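Local coordinates for protein Rv1989c (MbcT) (Mycobacterium tuberculosis, PDB 6FKG) that degrades NAD(+) by phosphorolysis as the toxin of a type II toxin-antitoxin pair, killing the cell unless its antitoxin MbcA blocks the active site, at residues V173-T176 and P177-Q181; W48-P51 and L52-P55; E7-V10 and Q11-A15. One frame throughout, in Å; residues are numbered along the deposited sequence.

Interaction 1: V173-T176 and P177-Q181; sequences VDLT and PALYQ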
ATOM      1  N   VAL B 173      45.160 -26.280  -0.865  1.00 36.02           N
ATOM      2  CA  VAL B 173      46.386 -25.531  -1.126  1.00 34.11           C
ATOM      3  C   VAL B 173      46.037 -24.091  -1.444  1.00 34.08           C
ATOM      4  O   VAL B 173      44.932 -23.812  -1.886  1.00 33.00           O
ATOM      5  CB  VAL B 173      47.209 -26.126  -2.300  1.00 34.18           C
ATOM      6  CG1 VAL B 173      47.676 -27.537  -1.952  1.00 40.15           C
ATOM      7  CG2 VAL B 173      46.396 -26.100  -3.603  1.00 34.60           C
ATOM      8  N   ASP B 174      46.981 -23.181  -1.231  1.00 34.17           N
ATOM      9  CA  ASP B 174      46.740 -21.783  -1.561  1.00 32.86           C
ATOM     10  C   ASP B 174      46.642 -21.619  -3.063  1.00 31.80           C
ATOM     11  O   ASP B 174      47.525 -22.066  -3.806  1.00 33.29           O
ATOM     12  CB  ASP B 174      47.834 -20.885  -1.005  1.00 40.26           C
ATOM     13  CG  ASP B 174      47.841 -20.848   0.516  1.00 42.35           C
ATOM     14  OD1 ASP B 174      46.806 -21.164   1.137  1.00 40.81           O
ATOM     15  OD2 ASP B 174      48.880 -20.476   1.083  1.00 47.05           O
ATOM     16  N   LEU B 175      45.566 -20.990  -3.519  1.00 31.94           N
ATOM     17  CA  LEU B 175      45.359 -20.832  -4.957  1.00 31.50           C
ATOM     18  C   LEU B 175      45.866 -19.463  -5.383  1.00 34.06           C
ATOM     19  O   LEU B 175      45.120 -18.489  -5.443  1.00 35.42           O
ATOM     20  CB  LEU B 175      43.889 -21.020  -5.330  1.00 30.23           C
ATOM     21  CG  LEU B 175      43.555 -20.986  -6.831  1.00 31.49           C
ATOM     22  CD1 LEU B 175      44.330 -22.043  -7.639  1.00 29.54           C
ATOM     23  CD2 LEU B 175      42.054 -21.160  -6.992  1.00 31.68           C
ATOM     24  N   THR B 176      47.158 -19.417  -5.660  1.00 34.24           N
ATOM     25  CA  THR B 176      47.841 -18.198  -6.071  1.00 39.23           C
ATOM     26  C   THR B 176      47.613 -17.938  -7.555  1.00 37.35           C
ATOM     27  O   THR B 176      47.214 -18.835  -8.274  1.00 34.61           O
ATOM     28  CB  THR B 176      49.337 -18.320  -5.792  1.00 38.54           C
ATOM     29  OG1 THR B 176      49.850 -19.439  -6.527  1.00 35.19           O
ATOM     30  CG2 THR B 176      49.568 -18.538  -4.296  1.00 37.91           C
ATOM     31  N   PRO B 177      47.855 -16.705  -8.014  1.00 39.71           N
ATOM     32  CA  PRO B 177      47.817 -16.468  -9.463  1.00 36.74           C
ATOM     33  C   PRO B 177      48.738 -17.424 -10.228  1.00 34.30           C
ATOM     34  O   PRO B 177      48.343 -17.918 -11.287  1.00 36.95           O
ATOM     35  CB  PRO B 177      48.291 -15.020  -9.588  1.00 37.77           C
ATOM     36  CG  PRO B 177      47.800 -14.390  -8.295  1.00 41.75           C
ATOM     37  CD  PRO B 177      47.993 -15.453  -7.247  1.00 39.52           C
ATOM     38  N   ALA B 178      49.930 -17.688  -9.695  1.00 40.33           N
ATOM     39  CA  ALA B 178      50.872 -18.595 -10.342  1.00 41.53           C
ATOM     40  C   ALA B 178      50.306 -20.016 -10.453  1.00 37.81           C
ATOM     41  O   ALA B 178      50.427 -20.650 -11.499  1.00 39.95           O
ATOM     42  CB  ALA B 178      52.214 -18.608  -9.595  1.00 41.60           C
ATOM     43  N   LEU B 179      49.691 -20.518  -9.381  1.00 33.65           N
ATOM     44  CA  LEU B 179      49.144 -21.875  -9.407  1.00 35.97           C
ATOM     45  C   LEU B 179      47.999 -21.969 -10.393  1.00 36.71           C
ATOM     46  O   LEU B 179      47.887 -22.954 -11.121  1.00 33.14           O
ATOM     47  CB  LEU B 179      48.648 -22.310  -8.029  1.00 34.79           C
ATOM     48  CG  LEU B 179      48.141 -23.757  -7.977  1.00 33.76           C
ATOM     49  CD1 LEU B 179      49.206 -24.735  -8.472  1.00 40.33           C
ATOM     50  CD2 LEU B 179      47.688 -24.112  -6.556  1.00 35.89           C
ATOM     51  N   TYR B 180      47.140 -20.948 -10.387  1.00 32.85           N
ATOM     52  CA  TYR B 180      46.030 -20.882 -11.333  1.00 36.92           C
ATOM     53  C   TYR B 180      46.542 -21.048 -12.766  1.00 33.77           C
ATOM     54  O   TYR B 180      46.014 -21.823 -13.547  1.00 36.05           O
ATOM     55  CB  TYR B 180      45.274 -19.554 -11.191  1.00 30.31           C
ATOM     56  CG  TYR B 180      44.607 -19.140 -12.468  1.00 34.25           C
ATOM     57  CD1 TYR B 180      45.217 -18.231 -13.325  1.00 34.37           C
ATOM     58  CD2 TYR B 180      43.388 -19.680 -12.849  1.00 36.97           C
ATOM     59  CE1 TYR B 180      44.641 -17.878 -14.510  1.00 35.01           C
ATOM     60  CE2 TYR B 180      42.799 -19.322 -14.061  1.00 39.23           C
ATOM     61  CZ  TYR B 180      43.435 -18.416 -14.878  1.00 40.23           C
ATOM     62  OH  TYR B 180      42.889 -18.032 -16.088  1.00 43.41           O
ATOM     63  N   GLN B 181      47.580 -20.304 -13.111  1.00 31.57           N
ATOM     64  CA  GLN B 181      48.090 -20.353 -14.480  1.00 32.40           C
ATOM     65  C   GLN B 181      48.679 -21.715 -14.801  1.00 42.60           C
ATOM     66  O   GLN B 181      48.556 -22.222 -15.919  1.00 40.51           O
ATOM     67  CB  GLN B 181      49.126 -19.257 -14.692  1.00 38.68           C
ATOM     68  CG  GLN B 181      48.558 -17.882 -14.444  1.00 44.30           C
ATOM     69  CD  GLN B 181      49.522 -16.772 -14.810  1.00 60.54           C
ATOM     70  OE1 GLN B 181      50.685 -16.784 -14.404  1.00 65.34           O
ATOM     71  NE2 GLN B 181      49.041 -15.803 -15.581  1.00 65.13           N
TER
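The N-cap of the C-terminal helix 177-185 joins Thr176 to Leu179 and Tyr180. Thr176 OG1 accepts a hydrogen bond from Leu179 N at 3.1 Å. With chi1 at 60°, OG1 lies between the backbone N and the carbonyl carbon, where it meets Leu179 N. Thr176 O takes the next amide, Tyr180 N, at 3.0 Å in a nearly straight bond (171° at the hydrogen). The OG1 bond caps Leu179 N, which lies too early in the helix for a regular i to i+4 partner. The Tyr180 N bond is the first regular backbone bond of the helix. Pro177, at the first helical position, has no N-H to be satisfied.

This cap follows closely on strand 167-174, which pairs with strand 89-103 in the mixed sheet of the RES fold. An apolar cluster bridges strand end and helix. Leu179 CD2 meets Val173 CG2 at 3.8 Å and Leu175 CD1 at 4.1 Å, and the side chains cross at about a right angle in both pairs. Leu175 CD1 also lies 4.4 Å from Tyr180 CB. Beyond the turn, Leu175 and Tyr180 both pack on Met67 of helix 63-76, and Tyr180 OH is hydrogen-bonded to Glu71.

Interaction 2: W48-P51 and L52-P55; sequences WNPP and LLFP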
ATOM      1  N   TRP B  48      22.631 -23.615 -10.552  1.00 32.43           N
ATOM      2  CA  TRP B  48      21.840 -24.835 -10.439  1.00 31.94           C
ATOM      3  C   TRP B  48      21.069 -24.989  -9.118  1.00 33.63           C
ATOM      4  O   TRP B  48      20.662 -26.084  -8.772  1.00 33.67           O
ATOM      5  CB  TRP B  48      22.757 -26.057 -10.635  1.00 33.90           C
ATOM      6  CG  TRP B  48      23.309 -26.163 -12.034  1.00 32.34           C
ATOM      7  CD1 TRP B  48      24.500 -25.668 -12.495  1.00 33.78           C
ATOM      8  CD2 TRP B  48      22.676 -26.798 -13.156  1.00 32.51           C
ATOM      9  NE1 TRP B  48      24.642 -25.959 -13.844  1.00 34.23           N
ATOM     10  CE2 TRP B  48      23.537 -26.651 -14.265  1.00 33.19           C
ATOM     11  CE3 TRP B  48      21.461 -27.473 -13.330  1.00 34.54           C
ATOM     12  CZ2 TRP B  48      23.227 -27.175 -15.528  1.00 35.10           C
ATOM     13  CZ3 TRP B  48      21.155 -27.994 -14.596  1.00 31.35           C
ATOM     14  CH2 TRP B  48      22.037 -27.841 -15.667  1.00 34.71           C
ATOM     15  N   ASN B  49      20.865 -23.907  -8.376  1.00 31.09           N
ATOM     16  CA  ASN B  49      20.001 -23.996  -7.192  1.00 26.95           C
ATOM     17  C   ASN B  49      19.342 -22.675  -6.876  1.00 26.99           C
ATOM     18  O   ASN B  49      19.988 -21.628  -6.899  1.00 28.70           O
ATOM     19  CB  ASN B  49      20.779 -24.476  -5.945  1.00 28.56           C
ATOM     20  CG  ASN B  49      21.751 -23.439  -5.426  1.00 30.30           C
ATOM     21  OD1 ASN B  49      22.839 -23.274  -5.980  1.00 28.94           O
ATOM     22  ND2 ASN B  49      21.360 -22.723  -4.373  1.00 29.43           N
ATOM     23  N   PRO B  50      18.045 -22.721  -6.556  1.00 31.01           N
ATOM     24  CA  PRO B  50      17.390 -21.510  -6.067  1.00 29.65           C
ATOM     25  C   PRO B  50      17.951 -21.196  -4.685  1.00 27.64           C
ATOM     26  O   PRO B  50      18.508 -22.091  -4.040  1.00 32.87           O
ATOM     27  CB  PRO B  50      15.918 -21.912  -5.992  1.00 35.37           C
ATOM     28  CG  PRO B  50      15.980 -23.379  -5.662  1.00 36.80           C
ATOM     29  CD  PRO B  50      17.181 -23.909  -6.423  1.00 31.46           C
ATOM     30  N   PRO B  51      17.814 -19.946  -4.242  1.00 33.63           N
ATOM     31  CA  PRO B  51      18.291 -19.569  -2.911  1.00 34.11           C
ATOM     32  C   PRO B  51      17.341 -20.028  -1.808  1.00 40.16           C
ATOM     33  O   PRO B  51      16.216 -20.425  -2.105  1.00 35.48           O
ATOM     34  CB  PRO B  51      18.355 -18.044  -2.985  1.00 36.06           C
ATOM     35  CG  PRO B  51      17.344 -17.667  -4.027  1.00 38.58           C
ATOM     36  CD  PRO B  51      17.326 -18.785  -5.017  1.00 36.39           C
ATOM     37  N   LEU B  52      17.834 -20.016  -0.571  1.00 33.96           N
ATOM     38  CA  LEU B  52      17.012 -20.092   0.640  1.00 34.98           C
ATOM     39  C   LEU B  52      16.340 -21.430   0.931  1.00 35.90           C
ATOM     40  O   LEU B  52      15.495 -21.499   1.829  1.00 49.84           O
ATOM     41  CB  LEU B  52      15.917 -19.015   0.602  1.00 43.59           C
ATOM     42  CG  LEU B  52      16.312 -17.567   0.298  1.00 53.43           C
ATOM     43  CD1 LEU B  52      15.074 -16.669   0.318  1.00 59.90           C
ATOM     44  CD2 LEU B  52      17.363 -17.072   1.276  1.00 50.45           C
ATOM     45  N   LEU B  53      16.665 -22.483   0.194  1.00 32.13           N
ATOM     46  CA  LEU B  53      16.027 -23.769   0.484  1.00 38.07           C
ATOM     47  C   LEU B  53      17.002 -24.833   0.971  1.00 42.32           C
ATOM     48  O   LEU B  53      16.670 -25.649   1.840  1.00 42.06           O
ATOM     49  CB  LEU B  53      15.284 -24.283  -0.746  1.00 40.57           C
ATOM     50  CG  LEU B  53      13.946 -23.588  -1.004  1.00 45.37           C
ATOM     51  CD1 LEU B  53      13.282 -24.170  -2.241  1.00 48.77           C
ATOM     52  CD2 LEU B  53      13.043 -23.707   0.221  1.00 41.24           C
ATOM     53  N   PHE B  54      18.201 -24.844   0.402  1.00 30.90           N
ATOM     54  CA  PHE B  54      19.164 -25.874   0.767  1.00 29.85           C
ATOM     55  C   PHE B  54      20.566 -25.409   0.461  1.00 30.28           C
ATOM     56  O   PHE B  54      20.767 -24.648  -0.480  1.00 32.90           O
ATOM     57  CB  PHE B  54      18.873 -27.206   0.033  1.00 31.80           C
ATOM     58  CG  PHE B  54      18.731 -27.081  -1.491  1.00 29.54           C
ATOM     59  CD1 PHE B  54      19.832 -27.208  -2.323  1.00 36.76           C
ATOM     60  CD2 PHE B  54      17.483 -26.883  -2.072  1.00 30.24           C
ATOM     61  CE1 PHE B  54      19.694 -27.114  -3.726  1.00 36.18           C
ATOM     62  CE2 PHE B  54      17.328 -26.793  -3.448  1.00 32.59           C
ATOM     63  CZ  PHE B  54      18.431 -26.907  -4.284  1.00 32.22           C
ATOM     64  N   PRO B  55      21.544 -25.875   1.256  1.00 32.58           N
ATOM     65  CA  PRO B  55      22.950 -25.647   0.931  1.00 29.55           C
ATOM     66  C   PRO B  55      23.315 -26.390  -0.339  1.00 31.70           C
ATOM     67  O   PRO B  55      22.740 -27.441  -0.650  1.00 33.11           O
ATOM     68  CB  PRO B  55      23.712 -26.220   2.141  1.00 39.72           C
ATOM     69  CG  PRO B  55      22.687 -26.478   3.196  1.00 40.83           C
ATOM     70  CD  PRO B  55      21.368 -26.641   2.504  1.00 39.19           C
TER
HETATM   71  O   HOH W   1      18.941 -22.909  -1.627  1.00 31.05           O
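Pro50 O is gripped by two donors, a water and the side chain of Asn49. The water donates to Pro50 O at 2.6 Å and accepts from Phe54 N at 2.9 Å. It therefore bridges the two sides of the loop, between which no direct hydrogen bond forms. The water also lies over one face of the Phe54 ring, displaced toward the rim.

The second donor is Asn49 ND2, which reaches Pro50 O at 2.9 Å. This bond is bent, with 138° at the hydrogen. The donor sits well above the carbonyl plane, 58° out of it. Asn49 CG lies between the backbone N and the carbonyl carbon (chi1 70°), which turns the amide toward the next residue's carbonyl. The amide has further partners. ND2 also donates to Ala41 O, and OD1 is hydrogen-bonded to Tyr58 OH, so both ends of the group are held.

The apolar contact is made by the far end of the Phe54 ring. Phe54 CE1 meets Asn49 CB at 3.6 Å, and Phe54 CZ meets Pro50 CD at 3.9 Å. Both carbons approach the ring obliquely, and the proline and phenylalanine side chains cross at about a right angle. At the outer end of the turn, Pro51 CB lies 3.9 Å from Leu52 CG. The Phe54 ring also stacks with Trp136.

On the antitoxin side, Leu52 O accepts a hydrogen bond from Gln100 of the MbcA chain, and Leu53 packs on Tyr60 of that chain. The whole is a water-bridged, proline-rich loop of the RES domain, leading from helix 39-44 to strand 56-60 and touching the antitoxin at its turn.

Interaction 3: E7-V10 and Q11-A15; sequences EGLV and QRIDA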
ATOM      1  N   GLU B   7       4.796 -30.222 -11.761  1.00 49.06           N
ATOM      2  CA  GLU B   7       4.601 -31.671 -11.687  1.00 52.41           C
ATOM      3  C   GLU B   7       5.261 -32.415 -12.864  1.00 46.79           C
ATOM      4  O   GLU B   7       5.861 -33.480 -12.681  1.00 47.48           O
ATOM      5  CB  GLU B   7       3.109 -32.013 -11.638  1.00 58.36           C
ATOM      6  CG  GLU B   7       2.844 -33.517 -11.615  1.00 65.70           C
ATOM      7  CD  GLU B   7       1.382 -33.874 -11.812  1.00 79.07           C
ATOM      8  OE1 GLU B   7       0.512 -33.009 -11.569  1.00 82.24           O
ATOM      9  OE2 GLU B   7       1.107 -35.026 -12.215  1.00 78.52           O
ATOM     10  N   GLY B   8       5.138 -31.848 -14.060  1.00 49.62           N
ATOM     11  CA  GLY B   8       5.706 -32.438 -15.264  1.00 51.24           C
ATOM     12  C   GLY B   8       7.221 -32.556 -15.186  1.00 49.88           C
ATOM     13  O   GLY B   8       7.786 -33.593 -15.531  1.00 50.09           O
ATOM     14  N   LEU B   9       7.879 -31.497 -14.723  1.00 49.65           N
ATOM     15  CA  LEU B   9       9.337 -31.510 -14.586  1.00 41.59           C
ATOM     16  C   LEU B   9       9.798 -32.489 -13.527  1.00 46.19           C
ATOM     17  O   LEU B   9      10.781 -33.203 -13.722  1.00 41.63           O
ATOM     18  CB  LEU B   9       9.865 -30.116 -14.253  1.00 39.22           C
ATOM     19  CG  LEU B   9      11.376 -29.987 -14.034  1.00 39.35           C
ATOM     20  CD1 LEU B   9      12.133 -30.198 -15.356  1.00 39.49           C
ATOM     21  CD2 LEU B   9      11.701 -28.630 -13.423  1.00 43.53           C
ATOM     22  N   VAL B  10       9.095 -32.516 -12.396  1.00 44.57           N
ATOM     23  CA  VAL B  10       9.422 -33.454 -11.339  1.00 39.93           C
ATOM     24  C   VAL B  10       9.304 -34.883 -11.878  1.00 39.43           C
ATOM     25  O   VAL B  10      10.178 -35.715 -11.642  1.00 40.99           O
ATOM     26  CB  VAL B  10       8.508 -33.270 -10.098  1.00 41.92           C
ATOM     27  CG1 VAL B  10       8.776 -34.353  -9.069  1.00 37.63           C
ATOM     28  CG2 VAL B  10       8.721 -31.896  -9.461  1.00 39.39           C
ATOM     29  N   GLN B  11       8.231 -35.156 -12.617  1.00 40.94           N
ATOM     30  CA  GLN B  11       7.997 -36.498 -13.137  1.00 47.12           C
ATOM     31  C   GLN B  11       9.100 -36.901 -14.105  1.00 45.12           C
ATOM     32  O   GLN B  11       9.608 -38.025 -14.054  1.00 46.73           O
ATOM     33  CB  GLN B  11       6.640 -36.588 -13.836  1.00 50.40           C
ATOM     34  CG  GLN B  11       6.154 -38.017 -14.044  1.00 57.86           C
ATOM     35  CD  GLN B  11       5.554 -38.625 -12.777  1.00 73.41           C
ATOM     36  OE1 GLN B  11       5.359 -37.937 -11.773  1.00 71.32           O
ATOM     37  NE2 GLN B  11       5.249 -39.919 -12.828  1.00 80.54           N
ATOM     38  N   ARG B  12       9.472 -35.978 -14.985  1.00 42.53           N
ATOM     39  CA  ARG B  12      10.494 -36.267 -15.985  1.00 44.34           C
ATOM     40  C   ARG B  12      11.834 -36.543 -15.325  1.00 40.06           C
ATOM     41  O   ARG B  12      12.544 -37.463 -15.719  1.00 43.48           O
ATOM     42  CB  ARG B  12      10.623 -35.113 -16.976  1.00 43.48           C
ATOM     43  CG  ARG B  12       9.460 -35.002 -17.931  1.00 53.46           C
ATOM     44  CD  ARG B  12       9.132 -36.354 -18.528  1.00 64.31           C
ATOM     45  NE  ARG B  12       8.588 -36.230 -19.874  1.00 80.00           N
ATOM     46  CZ  ARG B  12       9.314 -35.933 -20.947  1.00 79.79           C
ATOM     47  NH1 ARG B  12      10.621 -35.724 -20.835  1.00 73.86           N
ATOM     48  NH2 ARG B  12       8.731 -35.840 -22.132  1.00 84.94           N
ATOM     49  N   ILE B  13      12.184 -35.746 -14.321  1.00 36.60           N
ATOM     50  CA  ILE B  13      13.460 -35.933 -13.644  1.00 38.45           C
ATOM     51  C   ILE B  13      13.474 -37.262 -12.884  1.00 34.68           C
ATOM     52  O   ILE B  13      14.460 -38.005 -12.932  1.00 40.53           O
ATOM     53  CB  ILE B  13      13.764 -34.741 -12.709  1.00 37.86           C
ATOM     54  CG1 ILE B  13      14.127 -33.517 -13.568  1.00 41.84           C
ATOM     55  CG2 ILE B  13      14.903 -35.080 -11.746  1.00 35.97           C
ATOM     56  CD1 ILE B  13      14.183 -32.220 -12.820  1.00 39.08           C
ATOM     57  N   ASP B  14      12.379 -37.577 -12.201  1.00 38.27           N
ATOM     58  CA  ASP B  14      12.256 -38.880 -11.538  1.00 40.32           C
ATOM     59  C   ASP B  14      12.447 -40.032 -12.525  1.00 42.18           C
ATOM     60  O   ASP B  14      13.109 -41.027 -12.214  1.00 42.73           O
ATOM     61  CB  ASP B  14      10.891 -39.012 -10.851  1.00 39.97           C
ATOM     62  CG  ASP B  14      10.690 -40.377 -10.203  1.00 42.61           C
ATOM     63  OD1 ASP B  14      11.134 -40.570  -9.056  1.00 53.00           O
ATOM     64  OD2 ASP B  14      10.090 -41.263 -10.843  1.00 52.55           O
ATOM     65  N   ALA B  15      11.857 -39.894 -13.713  1.00 40.68           N
ATOM     66  CA  ALA B  15      11.972 -40.908 -14.761  1.00 40.35           C
ATOM     67  C   ALA B  15      13.417 -41.085 -15.205  1.00 46.03           C
ATOM     68  O   ALA B  15      13.838 -42.199 -15.508  1.00 48.02           O
ATOM     69  CB  ALA B  15      11.099 -40.543 -15.954  1.00 48.41           C
TER
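Gln11 N bonds to Glu7 O at 2.9 Å, the first of four i to i+4 backbone hydrogen bonds across the contact. Arg12 N to Gly8 O and Ile13 N to Leu9 O follow, each at 3.0 Å. Asp14 N to Val10 O closes the set at 2.9 Å and is the straightest, 169° at the hydrogen.

Apolar packing rests on Leu9 and Ile13, one turn apart. Ile13 CD1 lies 3.8 Å from Leu9 CG and equally near Leu9 CD1. The two side chains meet at a slant. Ile13 CG1 is anti to its carbonyl carbon (chi1 -72°), which carries CD1 back along the helix toward Leu9. The same pair faces helix 126-137: Leu9 packs on Ala130, and Ile13 on Val131 and Ala134.

One polar side chain reaches the antitoxin. The Gln11 chain bends at chi2 (79°), and OE1 accepts a hydrogen bond from Val7 N of an MbcA chain. Val10 and Asp14 add packing against that same Val7. Leu9 packs on Val45 of a second MbcA chain. This is a regular amphipathic alpha-helix, with one side laid on helix 126-137 of the toxin and with contacts to two MbcA chains.

Overall arrangement
From the N terminus, interaction 3 comes first, within helix 7-16. Interaction 2 follows in the loop between helix 39-44 and strand 56-60. Interaction 1 comes last, where strand 167-174 leads through a short turn into helix 177-185. The three lie in series, so none nests in or crosses another. Each is local and closes no long loop. Interactions 2 and 3 have centres about 19 Å apart; both lean on helix 126-137 and both touch MbcA. Interaction 1 lies across the chain's centre from both, its centre about 29 Å from that of interaction 2 and 41 Å from that of interaction 3. It ties the sheet to the C-terminal helix, and no other chain of the assembly touches it.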